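Local coordinates for protein beta-galactosidase (Streptococcus pneumoniae, PDB 4CUA) that removes terminal beta-galactose residues from glycans as a whole enzyme, this fragment being its carbohydrate-binding module, which probably binds galactose-containing glycans, at residues L79-H84 with T171-V176. Sequence-based numbering, arbitrary orientation. Where two conformers were deposited one is given.
With CA (calcium ion), chain C.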
# COMPACT_ATOMS: atom_id res chain seq x y z
N LEU A 79 2.31 -8.76 4.84
CA LEU A 79 1.39 -7.74 4.34
C LEU A 79 0.10 -8.38 4.07
O LEU A 79 0.03 -9.44 3.52
CB LEU A 79 1.95 -7.20 3.04
CG LEU A 79 1.07 -6.17 2.28
CD1 LEU A 79 0.84 -4.88 3.06
CD2 LEU A 79 1.60 -5.92 0.85
N SER A 80 -1.00 -7.72 4.46
CA SER A 80 -2.33 -8.18 4.09
C SER A 80 -3.04 -7.06 3.34
O SER A 80 -2.94 -5.91 3.72
CB SER A 80 -3.16 -8.54 5.32
OG SER A 80 -2.52 -9.52 6.11
N VAL A 81 -3.76 -7.44 2.29
CA VAL A 81 -4.43 -6.46 1.42
C VAL A 81 -5.83 -6.91 1.12
O VAL A 81 -6.06 -7.97 0.54
CB VAL A 81 -3.70 -6.29 0.09
CG1 VAL A 81 -4.35 -5.20 -0.77
CG2 VAL A 81 -2.25 -6.01 0.29
N GLY A 82 -6.77 -6.06 1.46
CA GLY A 82 -8.17 -6.29 1.15
C GLY A 82 -8.52 -5.65 -0.18
O GLY A 82 -8.79 -4.47 -0.24
N PHE A 83 -8.51 -6.43 -1.23
CA PHE A 83 -8.92 -5.93 -2.53
C PHE A 83 -10.42 -5.75 -2.60
O PHE A 83 -11.20 -6.59 -2.12
CB PHE A 83 -8.40 -6.86 -3.64
CG PHE A 83 -6.91 -6.88 -3.76
CD1 PHE A 83 -6.23 -5.78 -4.24
CD2 PHE A 83 -6.16 -7.98 -3.32
CE1 PHE A 83 -4.83 -5.79 -4.32
CE2 PHE A 83 -4.78 -7.98 -3.38
CZ PHE A 83 -4.11 -6.88 -3.88
N HIS A 84 -10.86 -4.72 -3.31
CA HIS A 84 -12.24 -4.44 -3.57
C HIS A 84 -12.52 -4.53 -5.06
O HIS A 84 -11.65 -4.29 -5.84
CB HIS A 84 -12.63 -3.07 -2.95
CG HIS A 84 -13.77 -2.38 -3.63
ND1 HIS A 84 -13.60 -1.67 -4.78
CD2 HIS A 84 -15.10 -2.35 -3.36
CE1 HIS A 84 -14.76 -1.18 -5.19
NE2 HIS A 84 -15.69 -1.58 -4.34
N THR A 171 -7.19 -0.50 -10.08
CA THR A 171 -6.96 -1.41 -8.96
C THR A 171 -7.60 -0.76 -7.75
O THR A 171 -7.72 0.46 -7.68
CB THR A 171 -5.48 -1.65 -8.76
OG1 THR A 171 -4.99 -2.23 -9.99
CG2 THR A 171 -5.23 -2.65 -7.64
N SER A 172 -8.00 -1.59 -6.81
CA SER A 172 -8.72 -1.11 -5.65
C SER A 172 -8.41 -1.87 -4.34
O SER A 172 -8.44 -3.09 -4.31
CB SER A 172 -10.21 -1.20 -5.92
OG SER A 172 -11.03 -0.76 -4.84
N ILE A 173 -8.24 -1.14 -3.26
CA ILE A 173 -7.89 -1.67 -1.94
C ILE A 173 -8.68 -0.92 -0.88
O ILE A 173 -8.57 0.28 -0.76
CB ILE A 173 -6.40 -1.48 -1.67
CG1 ILE A 173 -5.54 -2.31 -2.61
CG2 ILE A 173 -6.06 -1.86 -0.21
CD1 ILE A 173 -4.05 -1.96 -2.55
N THR A 174 -9.42 -1.69 -0.05
CA THR A 174 -10.14 -1.03 1.09
C THR A 174 -9.23 -0.84 2.34
O THR A 174 -9.37 0.13 3.02
CB THR A 174 -11.42 -1.73 1.44
OG1 THR A 174 -12.05 -1.03 2.52
CG2 THR A 174 -11.29 -3.16 1.78
N GLU A 175 -8.29 -1.76 2.53
CA GLU A 175 -7.41 -1.70 3.72
C GLU A 175 -6.22 -2.58 3.47
O GLU A 175 -6.36 -3.63 2.86
CB GLU A 175 -8.20 -2.17 4.96
CG GLU A 175 -7.58 -1.82 6.31
CD GLU A 175 -7.62 -0.39 6.72
OE1 GLU A 175 -8.16 0.48 6.00
OE2 GLU A 175 -7.11 -0.07 7.85
N VAL A 176 -5.08 -2.14 4.03
CA VAL A 176 -3.93 -3.00 4.18
C VAL A 176 -3.66 -3.14 5.66
O VAL A 176 -4.07 -2.28 6.44
CB VAL A 176 -2.68 -2.47 3.49
CG1 VAL A 176 -2.98 -2.20 2.01
CG2 VAL A 176 -2.13 -1.22 4.18
CA CA C . -9.90 1.46 4.89
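I173 overlaps V81 and F83 on one face of an antiparallel strand pair. Its CG1 lies 3.6 Å from CG1 of V81. That branch of V81 is anti to its backbone N (chi1 -176°), which carries it over the rim of one face of the F83 ring. I173 and F83 lie side by side, with CG1 of I173 3.9 Å from CD1 of the ring. V176 continues this apolar face beside V81 and L79, and M162 of strand 157-163 packs on I173 and F83. G82 N gives a nearly straight bond to E175 O (2.8 Å), and G82 O accepts T174 N (2.9 Å). CG2 of T174 sits 3.5 Å from the same G82 O. Past F83, H84 N reaches S172 O from above the carbonyl plane. The H84 ring meets S172 again at its edge, where ND1 and S172 OG share a 2.7 Å hydrogen bond. The chain turns a corner at T174. There T174 O and E175 OE1 bind calcium at 2.4 and 2.3 Å. N33, D36, L38 and N47 complete the site, and K37 is another polar partner of E175. Calcium at such a strand break fits the galactose-binding-domain beta-sandwich, common among carbohydrate-binding modules.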